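Local coordinates for protein beta-galactosidase (Streptococcus pneumoniae, PDB 4CUA) that hydrolyses terminal beta-galactosides as a whole enzyme, the part described here being a calcium-bearing carbohydrate-binding module that probably recognises sugars, at residues H87-K93 against D166-S172; V96-G102 against A126-V131. One frame throughout, in Å; residues are numbered along the deposited sequence. Where two conformers were deposited one is given.

Contact 1: residues H87-K93 against D166-S172; sequences HGVGAPK and DNKRGTS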
ATOM      1  N   HIS A  87     -18.951   0.830   9.276  0.51 15.39           N
ATOM      2  CA  HIS A  87     -19.992  -0.087   8.805  0.51 17.05           C
ATOM      3  C   HIS A  87     -19.664  -0.654   7.422  0.51 16.14           C
ATOM      4  O   HIS A  87     -19.960  -1.816   7.137  0.51 16.77           O
ATOM      5  CB  HIS A  87     -21.356   0.620   8.778  0.51 19.68           C
ATOM      6  CG  HIS A  87     -22.485  -0.261   8.340  0.51 22.80           C
ATOM      7  ND1 HIS A  87     -22.901  -1.360   9.068  0.51 25.36           N
ATOM      8  CD2 HIS A  87     -23.305  -0.192   7.261  0.51 24.73           C
ATOM      9  CE1 HIS A  87     -23.912  -1.939   8.443  0.51 24.47           C
ATOM     10  NE2 HIS A  87     -24.170  -1.257   7.343  0.51 24.74           N
ATOM     11  N   GLY A  88     -19.028   0.167   6.582  1.00 14.64           N
ATOM     12  CA  GLY A  88     -18.784  -0.180   5.206  1.00 13.24           C
ATOM     13  C   GLY A  88     -17.470  -0.774   4.746  1.00 11.05           C
ATOM     14  O   GLY A  88     -17.403  -1.396   3.713  1.00 13.12           O
ATOM     15  N   VAL A  89     -16.416  -0.620   5.597  1.00 10.82           N
ATOM     16  CA  VAL A  89     -15.112  -1.082   5.272  1.00 10.21           C
ATOM     17  C   VAL A  89     -14.411  -1.674   6.475  1.00  9.99           C
ATOM     18  O   VAL A  89     -14.844  -1.411   7.612  1.00 11.05           O
ATOM     19  CB  VAL A  89     -14.204   0.084   4.732  1.00 10.27           C
ATOM     20  CG1 VAL A  89     -14.758   0.624   3.413  1.00 11.06           C
ATOM     21  CG2 VAL A  89     -13.983   1.183   5.727  1.00 10.74           C
ATOM     22  N   GLY A  90     -13.326  -2.378   6.232  1.00 10.54           N
ATOM     23  CA  GLY A  90     -12.462  -2.855   7.308  1.00 10.72           C
ATOM     24  C   GLY A  90     -11.248  -3.547   6.805  1.00 10.66           C
ATOM     25  O   GLY A  90     -10.875  -3.462   5.640  1.00 12.28           O
ATOM     26  N   ALA A  91     -10.554  -4.249   7.712  1.00 10.82           N
ATOM     27  CA  ALA A  91      -9.398  -5.065   7.335  1.00 11.36           C
ATOM     28  C   ALA A  91      -9.834  -6.126   6.304  1.00 11.99           C
ATOM     29  O   ALA A  91     -10.999  -6.548   6.288  1.00 14.72           O
ATOM     30  CB  ALA A  91      -8.863  -5.720   8.591  1.00 12.94           C
ATOM     31  N   PRO A  92      -8.913  -6.572   5.467  1.00 12.50           N
ATOM     32  CA  PRO A  92      -9.279  -7.569   4.439  1.00 12.34           C
ATOM     33  C   PRO A  92      -9.358  -8.974   5.042  1.00 14.43           C
ATOM     34  O   PRO A  92      -8.787  -9.231   6.094  1.00 15.16           O
ATOM     35  CB  PRO A  92      -8.133  -7.489   3.466  1.00 12.41           C
ATOM     36  CG  PRO A  92      -6.934  -6.995   4.301  1.00 12.66           C
ATOM     37  CD  PRO A  92      -7.526  -6.132   5.358  1.00 11.98           C
ATOM     38  N   LYS A  93     -10.055  -9.862   4.360  1.00 15.19           N
ATOM     39  CA  LYS A  93     -10.074 -11.248   4.831  1.00 15.26           C
ATOM     40  C   LYS A  93      -8.838 -12.024   4.400  1.00 16.46           C
ATOM     41  O   LYS A  93      -8.546 -13.040   5.014  1.00 17.54           O
ATOM     42  CB  LYS A  93     -11.344 -11.969   4.327  1.00 16.04           C
ATOM     43  CG  LYS A  93     -11.441 -12.175   2.831  1.00 15.85           C
ATOM     44  CD  LYS A  93     -12.686 -13.017   2.470  1.00 17.84           C
ATOM     45  CE  LYS A  93     -12.835 -13.191   0.981  1.00 19.94           C
ATOM     46  NZ  LYS A  93     -14.008 -14.147   0.735  1.00 21.66           N
ATOM     47  N   ASP A 166     -16.153 -10.381   3.486  1.00 17.86           N
ATOM     48  CA  ASP A 166     -17.464 -10.590   2.880  1.00 18.45           C
ATOM     49  C   ASP A 166     -18.572  -9.737   3.439  1.00 17.02           C
ATOM     50  O   ASP A 166     -19.495  -9.291   2.686  1.00 19.90           O
ATOM     51  CB  ASP A 166     -17.854 -12.065   3.020  1.00 21.13           C
ATOM     52  CG  ASP A 166     -16.991 -12.993   2.231  1.00 22.62           C
ATOM     53  OD1 ASP A 166     -16.152 -12.603   1.387  1.00 22.89           O
ATOM     54  OD2 ASP A 166     -17.189 -14.235   2.438  1.00 26.69           O
ATOM     55  N   ASN A 167     -18.477  -9.359   4.698  1.00 17.57           N
ATOM     56  CA  ASN A 167     -19.434  -8.472   5.301  1.00 18.10           C
ATOM     57  C   ASN A 167     -19.142  -6.963   5.158  1.00 17.24           C
ATOM     58  O   ASN A 167     -19.794  -6.138   5.783  1.00 17.65           O
ATOM     59  CB  ASN A 167     -19.702  -8.854   6.773  1.00 20.11           C
ATOM     60  CG  ASN A 167     -18.548  -8.538   7.706  1.00 23.67           C
ATOM     61  OD1 ASN A 167     -17.447  -8.184   7.294  1.00 21.21           O
ATOM     62  ND2 ASN A 167     -18.819  -8.635   8.988  1.00 26.43           N
ATOM     63  N   LYS A 168     -18.180  -6.619   4.304  1.00 14.09           N
ATOM     64  CA  LYS A 168     -17.841  -5.226   4.071  1.00 13.41           C
ATOM     65  C   LYS A 168     -18.001  -4.910   2.590  1.00 12.90           C
ATOM     66  O   LYS A 168     -18.001  -5.811   1.750  1.00 14.01           O
ATOM     67  CB  LYS A 168     -16.390  -4.999   4.502  1.00 13.52           C
ATOM     68  CG  LYS A 168     -16.091  -5.192   5.963  1.00 13.98           C
ATOM     69  CD  LYS A 168     -16.839  -4.274   6.885  1.00 14.63           C
ATOM     70  CE  LYS A 168     -16.385  -4.409   8.339  1.00 16.88           C
ATOM     71  NZ  LYS A 168     -17.057  -3.442   9.199  1.00 18.41           N
ATOM     72  N   ARG A 169     -18.014  -3.618   2.278  1.00 13.68           N
ATOM     73  CA  ARG A 169     -18.085  -3.149   0.917  1.00 13.40           C
ATOM     74  C   ARG A 169     -16.665  -2.685   0.407  1.00 12.73           C
ATOM     75  O   ARG A 169     -16.512  -2.216  -0.716  1.00 12.38           O
ATOM     76  CB  ARG A 169     -19.122  -2.039   0.805  1.00 15.47           C
ATOM     77  CG  ARG A 169     -20.587  -2.509   1.066  1.00 16.38           C
ATOM     78  CD  ARG A 169     -21.554  -1.367   1.111  1.00 17.15           C
ATOM     79  NE  ARG A 169     -21.827  -0.860  -0.261  1.00 17.87           N
ATOM     80  CZ  ARG A 169     -22.519   0.244  -0.516  1.00 15.89           C
ATOM     81  NH1 ARG A 169     -23.069   0.959   0.437  1.00 18.63           N
ATOM     82  NH2 ARG A 169     -22.703   0.584  -1.792  1.00 17.29           N
ATOM     83  N   GLY A 170     -15.640  -2.832   1.270  1.00 11.20           N
ATOM     84  CA  GLY A 170     -14.278  -2.556   0.849  1.00 11.50           C
ATOM     85  C   GLY A 170     -13.296  -2.742   1.967  1.00 10.39           C
ATOM     86  O   GLY A 170     -13.676  -2.992   3.106  1.00 11.21           O
ATOM     87  N   THR A 171     -12.019  -2.586   1.565  1.00 10.06           N
ATOM     88  CA  THR A 171     -10.856  -2.622   2.452  1.00  9.94           C
ATOM     89  C   THR A 171     -10.475  -1.180   2.694  1.00  9.97           C
ATOM     90  O   THR A 171     -10.733  -0.305   1.871  1.00  9.30           O
ATOM     91  CB  THR A 171      -9.726  -3.404   1.823  1.00 10.99           C
ATOM     92  OG1 THR A 171     -10.228  -4.740   1.595  1.00 13.27           O
ATOM     93  CG2 THR A 171      -8.534  -3.508   2.764  1.00 12.53           C
ATOM     94  N   SER A 172      -9.857  -0.944   3.839  1.00  9.50           N
ATOM     95  CA  SER A 172      -9.537   0.403   4.250  1.00  8.74           C
ATOM     96  C   SER A 172      -8.215   0.532   5.037  1.00  7.97           C
ATOM     97  O   SER A 172      -7.977  -0.205   5.982  1.00  8.60           O
ATOM     98  CB  SER A 172     -10.667   0.943   5.107  1.00  9.17           C
ATOM     99  OG  SER A 172     -10.454   2.270   5.590  1.00  9.59           O
TER
HETATM  100  O   HOH W   1     -20.744  -3.263   4.804  1.00 26.55           O
HETATM  101  O   HOH W   2     -19.986  -3.862   9.174  1.00 42.65           O
HETATM  102  O   HOH W   3     -12.868  -5.579   4.259  1.00 12.56           O
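Two loops of a galactose-binding-domain-like beta-sandwich meet here, Gly88 to Gly90 running beside Lys168 to Ser172 with a single beta bridge between Gly90 and Thr171. One loop joins strand 70-83 to strand 94-100; the other joins strand 157-163 to strand 172-177. The case illustrates how irregular connections can be stitched together by their own peptides. Arg169 N donates to Gly88 O at 2.7 Å. Next along, Gly90 N reaches Gly170 O at 3.2 Å, and Ser172 N returns a weak bond to Gly90 O. The two acceptors Gly170 O and Gly90 O also receive C-H contacts, from Val89 CA and Thr171 CA respectively.

Lys168 lies along this seam. A bend at its second torsion (chi2 -61°) lays the stem beside the Val89-Gly90 peptide, with Lys168 CD 3.6 Å from Val89 C. Its amine makes a weak bond to Val89 O, a bond to Asp86 O and another to a water that donates to His87 O; the firm direct hold thus comes from Asp86 O, with Val89 O a weak partner and His87 O reached through the water. Flanking the bridge, Val89 CG2 presses tightly on Ser172 CB at 3.4 Å, while Ser172 OG turns to His84 ND1. Pro92 crosses Thr171 at about a right angle, its CD 3.8 Å from the methyl Thr171 CG2, and both side chains also rest on Met162 of strand 157-163.

At the exposed end a salt bridge joins the loops: the extended Lys93 chain carries NZ to 2.7 Å from Asp166 OD1, on the syn side of the carboxylate and 23° out of its plane.

Contact 2: residues V96-G102 against A126-V131; sequences VIEYYVG and ANWKPV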
ATOM      1  N   VAL A  96      -1.766 -10.776   0.307  1.00 13.46           N
ATOM      2  CA  VAL A  96      -0.447 -11.207  -0.057  1.00 13.20           C
ATOM      3  C   VAL A  96       0.411  -9.957  -0.123  1.00 13.52           C
ATOM      4  O   VAL A  96       0.024  -8.953  -0.726  1.00 12.90           O
ATOM      5  CB  VAL A  96      -0.393 -11.840  -1.442  1.00 15.86           C
ATOM      6  CG1 VAL A  96       1.019 -12.202  -1.841  1.00 17.14           C
ATOM      7  CG2 VAL A  96      -1.292 -13.065  -1.435  1.00 17.86           C
ATOM      8  N   ILE A  97       1.587 -10.003   0.483  1.00 12.33           N
ATOM      9  CA  ILE A  97       2.572  -8.941   0.344  1.00 11.82           C
ATOM     10  C   ILE A  97       3.614  -9.322  -0.704  1.00 12.30           C
ATOM     11  O   ILE A  97       4.182 -10.451  -0.666  1.00 11.86           O
ATOM     12  CB  ILE A  97       3.255  -8.609   1.701  1.00 11.75           C
ATOM     13  CG1 ILE A  97       2.219  -8.162   2.717  1.00 12.32           C
ATOM     14  CG2 ILE A  97       4.348  -7.579   1.535  1.00 11.32           C
ATOM     15  CD1 ILE A  97       2.685  -8.064   4.141  1.00 13.07           C
ATOM     16  N   GLU A  98       3.868  -8.424  -1.638  0.50 12.02           N
ATOM     17  CA  GLU A  98       4.638  -8.690  -2.852  0.50 12.45           C
ATOM     18  C   GLU A  98       5.639  -7.614  -3.106  0.50 12.84           C
ATOM     19  O   GLU A  98       5.418  -6.475  -2.689  0.50 13.19           O
ATOM     20  CB  GLU A  98       3.654  -8.776  -4.049  0.50 12.67           C
ATOM     21  CG  GLU A  98       2.758  -9.980  -3.930  0.50 12.91           C
ATOM     22  CD  GLU A  98       1.603 -10.016  -4.927  0.50 12.61           C
ATOM     23  OE1 GLU A  98       0.931  -8.991  -5.187  0.50 13.99           O
ATOM     24  OE2 GLU A  98       1.357 -11.114  -5.442  0.50 12.51           O
ATOM     25  N   TYR A  99       6.714  -7.929  -3.836  1.00 12.43           N
ATOM     26  CA  TYR A  99       7.708  -6.990  -4.222  1.00 12.35           C
ATOM     27  C   TYR A  99       8.006  -7.027  -5.696  1.00 12.13           C
ATOM     28  O   TYR A  99       7.847  -8.112  -6.336  1.00 12.85           O
ATOM     29  CB  TYR A  99       9.029  -7.166  -3.396  1.00 12.80           C
ATOM     30  CG  TYR A  99       9.825  -8.412  -3.673  1.00 13.20           C
ATOM     31  CD1 TYR A  99       9.450  -9.636  -3.129  1.00 12.78           C
ATOM     32  CD2 TYR A  99      10.948  -8.347  -4.445  1.00 13.81           C
ATOM     33  CE1 TYR A  99      10.180 -10.836  -3.408  1.00 13.47           C
ATOM     34  CE2 TYR A  99      11.696  -9.490  -4.688  1.00 14.76           C
ATOM     35  CZ  TYR A  99      11.295 -10.695  -4.144  1.00 14.33           C
ATOM     36  OH  TYR A  99      12.009 -11.882  -4.437  1.00 18.31           O
ATOM     37  N   TYR A 100       8.419  -5.904  -6.235  1.00 11.99           N
ATOM     38  CA  TYR A 100       8.563  -5.722  -7.650  1.00 12.81           C
ATOM     39  C   TYR A 100       9.919  -6.316  -8.085  1.00 15.07           C
ATOM     40  O   TYR A 100      10.985  -5.978  -7.554  1.00 13.96           O
ATOM     41  CB  TYR A 100       8.434  -4.272  -8.024  1.00 13.42           C
ATOM     42  CG  TYR A 100       8.507  -3.985  -9.504  1.00 13.49           C
ATOM     43  CD1 TYR A 100       7.381  -4.100 -10.289  1.00 13.35           C
ATOM     44  CD2 TYR A 100       9.697  -3.716 -10.146  1.00 13.51           C
ATOM     45  CE1 TYR A 100       7.430  -3.875 -11.635  1.00 13.79           C
ATOM     46  CE2 TYR A 100       9.742  -3.454 -11.505  1.00 12.87           C
ATOM     47  CZ  TYR A 100       8.600  -3.595 -12.273  1.00 13.58           C
ATOM     48  OH  TYR A 100       8.667  -3.360 -13.660  1.00 15.40           O
ATOM     49  N   VAL A 101       9.849  -7.125  -9.151  1.00 15.65           N
ATOM     50  CA  VAL A 101      11.011  -7.805  -9.731  1.00 17.01           C
ATOM     51  C   VAL A 101      11.116  -7.613 -11.226  1.00 18.77           C
ATOM     52  O   VAL A 101      12.041  -8.154 -11.885  1.00 18.98           O
ATOM     53  CB  VAL A 101      10.968  -9.339  -9.426  1.00 17.68           C
ATOM     54  CG1 VAL A 101      10.983  -9.609  -7.953  1.00 18.99           C
ATOM     55  CG2 VAL A 101       9.764 -10.008 -10.093  1.00 17.20           C
ATOM     56  N   GLY A 102      10.260  -6.802 -11.832  1.00 17.57           N
ATOM     57  CA  GLY A 102      10.351  -6.580 -13.270  1.00 19.59           C
ATOM     58  C   GLY A 102      11.689  -6.022 -13.684  1.00 21.82           C
ATOM     59  O   GLY A 102      12.284  -5.194 -12.988  1.00 19.76           O
ATOM     60  N   ALA A 126       3.685 -11.109 -13.623  1.00 17.89           N
ATOM     61  CA  ALA A 126       5.082 -11.564 -13.765  1.00 17.28           C
ATOM     62  C   ALA A 126       6.108 -10.621 -13.146  1.00 17.27           C
ATOM     63  O   ALA A 126       7.286 -10.959 -12.960  1.00 18.25           O
ATOM     64  CB  ALA A 126       5.441 -11.853 -15.216  1.00 19.28           C
ATOM     65  N   ASN A 127       5.685  -9.391 -12.842  1.00 13.95           N
ATOM     66  CA  ASN A 127       6.601  -8.419 -12.307  1.00 15.12           C
ATOM     67  C   ASN A 127       6.638  -8.374 -10.771  1.00 13.70           C
ATOM     68  O   ASN A 127       7.364  -7.514 -10.249  1.00 13.08           O
ATOM     69  CB  ASN A 127       6.236  -7.036 -12.883  1.00 14.59           C
ATOM     70  CG  ASN A 127       6.594  -6.905 -14.337  1.00 16.45           C
ATOM     71  OD1 ASN A 127       7.545  -7.543 -14.796  1.00 16.68           O
ATOM     72  ND2 ASN A 127       5.880  -6.052 -15.081  1.00 15.22           N
ATOM     73  N   TRP A 128       5.894  -9.254 -10.134  1.00 13.50           N
ATOM     74  CA  TRP A 128       5.803  -9.358  -8.703  1.00 13.53           C
ATOM     75  C   TRP A 128       6.156 -10.753  -8.192  1.00 16.86           C
ATOM     76  O   TRP A 128       5.820 -11.761  -8.829  1.00 15.27           O
ATOM     77  CB  TRP A 128       4.402  -9.064  -8.246  1.00 13.98           C
ATOM     78  CG  TRP A 128       3.990  -7.655  -8.597  1.00 14.05           C
ATOM     79  CD1 TRP A 128       3.270  -7.268  -9.661  1.00 13.13           C
ATOM     80  CD2 TRP A 128       4.279  -6.462  -7.850  1.00 13.42           C
ATOM     81  NE1 TRP A 128       3.133  -5.893  -9.702  1.00 13.86           N
ATOM     82  CE2 TRP A 128       3.710  -5.394  -8.554  1.00 12.09           C
ATOM     83  CE3 TRP A 128       4.949  -6.215  -6.678  1.00 11.97           C
ATOM     84  CZ2 TRP A 128       3.833  -4.054  -8.138  1.00 11.90           C
ATOM     85  CZ3 TRP A 128       5.053  -4.872  -6.226  1.00 10.81           C
ATOM     86  CH2 TRP A 128       4.471  -3.832  -6.965  1.00 10.31           C
ATOM     87  N   LYS A 129       6.820 -10.793  -7.031  1.00 15.67           N
ATOM     88  CA  LYS A 129       6.922 -12.034  -6.299  1.00 17.18           C
ATOM     89  C   LYS A 129       6.493 -11.837  -4.867  1.00 15.52           C
ATOM     90  O   LYS A 129       6.616 -10.674  -4.342  1.00 14.26           O
ATOM     91  CB  LYS A 129       8.370 -12.540  -6.264  1.00 17.93           C
ATOM     92  CG  LYS A 129       8.892 -12.999  -7.633  1.00 20.21           C
ATOM     93  CD  LYS A 129      10.184 -13.774  -7.446  1.00 26.12           C
ATOM     94  CE  LYS A 129      10.705 -14.177  -8.811  1.00 32.09           C
ATOM     95  NZ  LYS A 129      12.039 -14.808  -8.666  1.00 38.02           N
ATOM     96  N   PRO A 130       6.008 -12.885  -4.212  1.00 14.69           N
ATOM     97  CA  PRO A 130       5.638 -12.758  -2.819  1.00 14.18           C
ATOM     98  C   PRO A 130       6.831 -12.676  -1.887  1.00 15.06           C
ATOM     99  O   PRO A 130       7.852 -13.259  -2.172  1.00 14.80           O
ATOM    100  CB  PRO A 130       4.839 -14.001  -2.514  1.00 15.01           C
ATOM    101  CG  PRO A 130       5.455 -15.030  -3.443  1.00 15.57           C
ATOM    102  CD  PRO A 130       5.808 -14.295  -4.687  1.00 14.93           C
ATOM    103  N   VAL A 131       6.727 -11.876  -0.828  1.00 13.01           N
ATOM    104  CA  VAL A 131       7.759 -11.853   0.171  1.00 13.70           C
ATOM    105  C   VAL A 131       7.887 -13.272   0.806  1.00 14.61           C
ATOM    106  O   VAL A 131       6.963 -14.064   0.830  1.00 14.77           O
ATOM    107  CB  VAL A 131       7.523 -10.745   1.205  1.00 13.44           C
ATOM    108  CG1 VAL A 131       7.569  -9.421   0.459  1.00 13.06           C
ATOM    109  CG2 VAL A 131       6.289 -10.987   2.062  1.00 12.87           C
TER
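Tyr100 turns the edge of its ring toward one face of the Trp128 indole, a T-shaped pair whose six-membered rings lie 5.6 Å apart between centroids with planes at 83°. The same tyrosine adds a CH-pi contact, Tyr100 CB standing over the indole face, 4.2 Å from the centroid of the six-membered ring. At the indole edge, in its plane, lies Tyr99 N. The phenol of Tyr100 has Gly102 N over one face, 3.4 Å above the plane and displaced toward the rim, while Trp128 CZ2 sits at its edge. Tyr99 differs again, meeting Pro130 O at its ring edge.

Asn127 and Tyr100 lie side by side, pointing the same way, with Asn127 CB 3.6 Å from Tyr100 CE1. The first torsion of Tyr100 (chi1 -177°, CG opposite the backbone N) sends the ring along this asparagine. Their polar ends are held by neighbours: Tyr100 OH by Thr104 O, Asn127 ND2 by Val121 O. Likewise Trp128 NE1 bonds to Phe122 O, and Arg159 makes a cation-pi contact with the indole.

The backbones carrying these side chains form an antiparallel pairing in the beta-sandwich: the short strand 128-130 joins strand 94-100, which also pairs with strand 157-163. Tyr99 and Lys129 form the hydrogen-bonded pair, Tyr99 N to Lys129 O at 2.8 Å and Lys129 N to Tyr99 O at 3.0 Å. Glu98 and Pro130, and Tyr100 and Trp128, are non-hydrogen-bonded pairs. Toward one end Val131 N donates to Ile97 O, and Ile97 CG2 packs on Val131 CG1 at 3.9 Å. Toward the other, Val101 N reaches Asn127 O at 2.7 Å.

Contacts 1 and 2 show two ways of joining distant segments within one sandwich: loop to loop through a single bridge, and strand to strand with aromatic packing. Their centres lie about 24 Å apart, and they do not touch. Residues 87-93 of contact 1 lead almost at once into 96-102 of contact 2, and strand 157-163 touches both, by a Val163-Lys93 backbone hydrogen bond and by pairing with strand 94-100. Calcium belongs to the surroundings of contact 1: the Ser172 side chain is about 10 Å from it, and Thr174 and Glu175, just beyond, help bind the metal. Separate 1,2-ethanediol molecules, probably from crystallisation, lie near the side chains of Val89 (about 4 Å) and Trp128 (about 5 Å).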